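Local coordinates for hydrolase (Thermus thermophilus, PDB 1UFO), which is an alpha/beta-hydrolase-fold enzyme of undetermined substrate that probably cleaves its substrate with a serine nucleophile, at residues V186-M191 against R209-G214; L175-G180 against K193-L198. All coordinates share one frame; numbering follows the deposited sequence.

Interaction 1 (V186-M191 against R209-G214); sequences VPLARM and RFVEEG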
# COMPACT_ATOMS: atom_id res chain seq x y z
N VAL A 186 7.07 -8.62 15.61
CA VAL A 186 6.57 -9.49 14.55
C VAL A 186 7.49 -9.25 13.37
O VAL A 186 7.33 -8.28 12.61
CB VAL A 186 5.16 -9.20 14.15
CG1 VAL A 186 4.72 -10.15 12.99
CG2 VAL A 186 4.24 -9.38 15.40
N PRO A 187 8.53 -10.10 13.21
CA PRO A 187 9.49 -9.92 12.10
C PRO A 187 8.78 -9.88 10.77
O PRO A 187 7.82 -10.61 10.55
CB PRO A 187 10.35 -11.20 12.17
CG PRO A 187 10.34 -11.50 13.69
CD PRO A 187 8.88 -11.30 14.02
N LEU A 188 9.27 -9.01 9.88
CA LEU A 188 8.74 -8.95 8.52
C LEU A 188 8.59 -10.31 7.88
O LEU A 188 7.57 -10.60 7.19
CB LEU A 188 9.63 -8.05 7.65
CG LEU A 188 9.16 -7.86 6.19
CD1 LEU A 188 7.93 -6.98 6.23
CD2 LEU A 188 10.25 -7.18 5.35
N ALA A 189 9.52 -11.23 8.17
CA ALA A 189 9.43 -12.53 7.55
C ALA A 189 8.18 -13.33 7.97
O ALA A 189 7.73 -14.16 7.17
CB ALA A 189 10.71 -13.34 7.88
N ARG A 190 7.65 -13.08 9.16
CA ARG A 190 6.42 -13.81 9.61
C ARG A 190 5.23 -13.32 8.76
O ARG A 190 4.29 -14.08 8.45
CB ARG A 190 6.11 -13.54 11.10
CG ARG A 190 7.25 -14.10 11.98
CD ARG A 190 7.46 -15.55 11.73
NE ARG A 190 6.60 -16.29 12.60
CZ ARG A 190 6.60 -17.59 12.72
NH1 ARG A 190 5.73 -18.12 13.55
NH2 ARG A 190 7.48 -18.34 12.08
N MSE A 191 5.18 -12.03 8.45
CA MSE A 191 4.13 -11.51 7.61
C MSE A 191 4.29 -12.07 6.22
O MSE A 191 3.36 -12.50 5.60
CB MSE A 191 4.19 -9.98 7.58
CG MSE A 191 3.06 -9.35 6.68
SE MSE A 191 3.50 -9.27 4.80
CE MSE A 191 4.23 -7.63 5.10
N ARG A 209 0.10 -6.45 0.30
CA ARG A 209 0.95 -6.01 1.42
C ARG A 209 1.41 -4.59 1.24
O ARG A 209 1.56 -4.07 0.11
CB ARG A 209 2.21 -6.94 1.59
CG ARG A 209 3.18 -6.96 0.44
CD ARG A 209 4.27 -8.13 0.62
NE ARG A 209 4.08 -9.20 -0.33
CZ ARG A 209 4.89 -9.52 -1.36
NH1 ARG A 209 4.56 -10.56 -2.14
NH2 ARG A 209 6.01 -8.85 -1.62
N PHE A 210 1.61 -3.89 2.35
CA PHE A 210 2.13 -2.53 2.33
C PHE A 210 3.22 -2.55 3.39
O PHE A 210 2.96 -2.93 4.54
CB PHE A 210 1.07 -1.49 2.74
CG PHE A 210 1.66 -0.13 2.95
CD1 PHE A 210 2.02 0.64 1.84
CD2 PHE A 210 1.90 0.35 4.26
CE1 PHE A 210 2.63 1.93 1.97
CE2 PHE A 210 2.52 1.63 4.38
CZ PHE A 210 2.87 2.40 3.23
N VAL A 211 4.45 -2.19 2.97
CA VAL A 211 5.54 -2.16 3.91
C VAL A 211 6.16 -0.77 3.93
O VAL A 211 6.53 -0.21 2.86
CB VAL A 211 6.65 -3.22 3.56
CG1 VAL A 211 7.79 -3.15 4.65
CG2 VAL A 211 6.05 -4.64 3.57
N GLU A 212 6.22 -0.18 5.11
CA GLU A 212 6.81 1.16 5.31
C GLU A 212 8.28 0.90 5.73
O GLU A 212 8.55 0.29 6.78
CB GLU A 212 6.03 1.87 6.38
CG GLU A 212 6.52 3.28 6.69
CD GLU A 212 5.57 4.01 7.61
OE1 GLU A 212 6.02 4.94 8.28
OE2 GLU A 212 4.41 3.60 7.69
N GLU A 213 9.21 1.41 4.93
CA GLU A 213 10.63 1.13 5.20
C GLU A 213 11.05 1.94 6.43
O GLU A 213 10.82 3.17 6.48
CB GLU A 213 11.42 1.58 3.99
CG GLU A 213 12.69 0.82 3.88
CD GLU A 213 12.52 -0.67 3.57
OE1 GLU A 213 11.46 -1.20 3.05
OE2 GLU A 213 13.54 -1.35 3.78
N GLY A 214 11.66 1.24 7.38
CA GLY A 214 12.13 1.91 8.58
C GLY A 214 11.18 1.90 9.75
O GLY A 214 11.60 2.12 10.88
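Met191, a selenomethionine, reaches from the first turn of helix 188-198 to strand 207-212, the outermost of the subunit's own sheet, where its CE methyl lies 3.8 Å from Val211 CG2. That same methyl sits 4.1 Å from Arg209 CB, the Met191 side chain running at about a right angle to that of Arg209. Bends at chi2 (-85°) and chi3 (-90°) fold the chain so that CE rests against both strand residues, with SE behind it near Arg209 CB. One turn earlier Leu188 lays CD1 against both Val211 methyls, 4.0 Å from CG2 and 4.1 Å from CG1. Met191 and Val211 are buried, and the side chain of Met191 also rests on His177 and His179 of the neighbouring strand.

Leu188 and Arg209 form the looser, partly exposed side. Beyond its CB, the arginine turns to the dimer interface, where NH1 makes a salt bridge with Glu213 OE1 of the second subunit, whose strand continues the sheet antiparallel to 209-212. At the head of the helix, Pro187 occupies the N-cap position, and Val186 N donates to Asp183 OD2, the acid of a probable Ser-His-Asp triad. Between helix and strand, every contact is made by carbon or selenium, so they are joined by apolar packing, while the arginine's charge serves the subunit interface.

Interaction 2 (L175-G180 against K193-L198); sequences LLHLHG and KTLEAL
His177 overlaps Leu195 along its side chain: the two side chains run alongside one another, pointing opposite ways, and Leu195 CD1 comes within 3.5 Å of His177 CD2 and 4.0 Å of CG. This is the strand-to-helix packing of a beta-alpha-beta unit in the alpha/beta hydrolase fold, with the 193-198 part of helix 188-198 running nearly antiparallel to strand 175-180 (162°), the two axes coming to 10.5 Å at their closest. Thr194 approaches the imidazole obliquely with its methyl, CG2 standing 3.7 Å from His177 NE2. CG2 points opposite the threonine's own backbone N, which leaves OG1 on the other branch to bond Arg190 O, one turn back in the helix, as well as Gly139 N and Ser138 OG. The buried hydroxyl is thus amply satisfied. His177 NE2 is itself hydrogen-bonded to His120 NE2, so the imidazole combines a polar link to helix 114-124 with hydrocarbon contact to helix 188-198.

At the start of the strand, Leu175 meets Leu198 at about a right angle. All five touching residues are buried, and the second subunit packs nearby through Glu213 against Leu195. The leucine pair closes this end of the contact methyl to methyl, Leu175 CD2 to Leu198 CD1, at 3.8 Å.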
# COMPACT_ATOMS: atom_id res chain seq x y z
N LEU A 175 -7.68 -8.93 1.77
CA LEU A 175 -6.84 -8.88 2.95
C LEU A 175 -5.58 -8.12 2.66
O LEU A 175 -4.83 -8.44 1.75
CB LEU A 175 -6.47 -10.33 3.39
CG LEU A 175 -5.36 -10.51 4.46
CD1 LEU A 175 -5.87 -9.87 5.70
CD2 LEU A 175 -5.12 -11.95 4.72
N LEU A 176 -5.35 -7.09 3.48
CA LEU A 176 -4.12 -6.28 3.31
C LEU A 176 -3.29 -6.35 4.57
O LEU A 176 -3.82 -6.05 5.63
CB LEU A 176 -4.45 -4.77 3.03
CG LEU A 176 -3.29 -3.83 3.15
CD1 LEU A 176 -2.28 -4.25 2.02
CD2 LEU A 176 -3.78 -2.40 2.93
N HIS A 177 -2.03 -6.78 4.46
CA HIS A 177 -1.13 -6.78 5.62
C HIS A 177 -0.30 -5.49 5.50
O HIS A 177 0.24 -5.18 4.44
CB HIS A 177 -0.20 -8.00 5.63
CG HIS A 177 -0.61 -9.08 6.56
ND1 HIS A 177 -0.25 -9.08 7.90
CD2 HIS A 177 -1.42 -10.18 6.39
CE1 HIS A 177 -0.80 -10.14 8.50
NE2 HIS A 177 -1.52 -10.80 7.60
N LEU A 178 -0.24 -4.71 6.59
CA LEU A 178 0.52 -3.46 6.59
C LEU A 178 1.61 -3.68 7.65
O LEU A 178 1.31 -4.11 8.78
CB LEU A 178 -0.37 -2.25 7.00
CG LEU A 178 -1.56 -2.14 6.04
CD1 LEU A 178 -2.86 -2.75 6.65
CD2 LEU A 178 -1.79 -0.61 5.77
N HIS A 179 2.87 -3.41 7.30
CA HIS A 179 3.96 -3.73 8.24
C HIS A 179 5.12 -2.75 8.12
O HIS A 179 5.24 -2.03 7.14
CB HIS A 179 4.54 -5.09 7.82
CG HIS A 179 4.87 -6.01 8.95
ND1 HIS A 179 3.91 -6.83 9.53
CD2 HIS A 179 6.03 -6.26 9.62
CE1 HIS A 179 4.45 -7.53 10.52
NE2 HIS A 179 5.75 -7.20 10.60
N GLY A 180 5.94 -2.75 9.18
CA GLY A 180 7.15 -1.91 9.17
C GLY A 180 8.33 -2.82 8.94
O GLY A 180 8.45 -3.89 9.53
N LYS A 193 5.61 -14.95 5.40
CA LYS A 193 5.28 -16.38 5.52
C LYS A 193 3.76 -16.51 5.53
O LYS A 193 3.18 -17.46 4.97
CB LYS A 193 5.83 -16.93 6.81
CG LYS A 193 5.58 -18.39 7.12
CD LYS A 193 6.07 -18.56 8.52
CE LYS A 193 5.47 -19.70 9.24
NZ LYS A 193 6.13 -20.93 8.73
N THR A 194 3.10 -15.52 6.16
CA THR A 194 1.63 -15.58 6.13
C THR A 194 1.07 -15.48 4.69
O THR A 194 0.22 -16.26 4.22
CB THR A 194 1.08 -14.39 6.97
OG1 THR A 194 1.46 -14.59 8.31
CG2 THR A 194 -0.46 -14.30 6.94
N LEU A 195 1.56 -14.49 3.95
CA LEU A 195 1.08 -14.28 2.61
C LEU A 195 1.45 -15.43 1.68
O LEU A 195 0.70 -15.75 0.86
CB LEU A 195 1.61 -12.96 2.06
CG LEU A 195 0.61 -11.78 2.15
CD1 LEU A 195 0.01 -11.53 3.46
CD2 LEU A 195 1.39 -10.60 1.75
N GLU A 196 2.61 -16.01 1.86
CA GLU A 196 3.01 -17.10 1.00
C GLU A 196 2.16 -18.33 1.28
O GLU A 196 1.80 -19.08 0.34
CB GLU A 196 4.50 -17.41 1.22
CG GLU A 196 4.91 -18.58 0.24
CD GLU A 196 4.47 -18.32 -1.25
OE1 GLU A 196 4.80 -17.24 -1.78
OE2 GLU A 196 3.76 -19.17 -1.88
N ALA A 197 1.73 -18.53 2.55
CA ALA A 197 0.90 -19.67 2.86
C ALA A 197 -0.47 -19.48 2.25
O ALA A 197 -1.14 -20.45 1.82
CB ALA A 197 0.79 -19.90 4.38
N LEU A 198 -0.94 -18.23 2.20
CA LEU A 198 -2.28 -17.96 1.70
C LEU A 198 -2.33 -17.79 0.17
O LEU A 198 -3.41 -18.02 -0.38
CB LEU A 198 -2.79 -16.63 2.30
CG LEU A 198 -3.12 -16.77 3.81
CD1 LEU A 198 -3.46 -15.40 4.40
CD2 LEU A 198 -4.31 -17.66 4.06

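How the interactions relate
From the N terminus, strand 175-180 comes first, then the loop into helix 188-198, then strand 207-212. Interaction 2 closes the first loop, folding the later turns of the helix back on the strand before it; interaction 1 closes the second, bringing the start of the helix to the strand after it. Their segments alternate along the chain, so the contacts cross rather than nest, with centres about 8 Å apart. Together they bind one helix to two neighbouring parallel strands, the outer of which, 207-212, pairs with the second subunit. Hydrogen bonds also join them: Val186 O with His179 NE2, and Phe210 O with His179 N, each 2.8 Å.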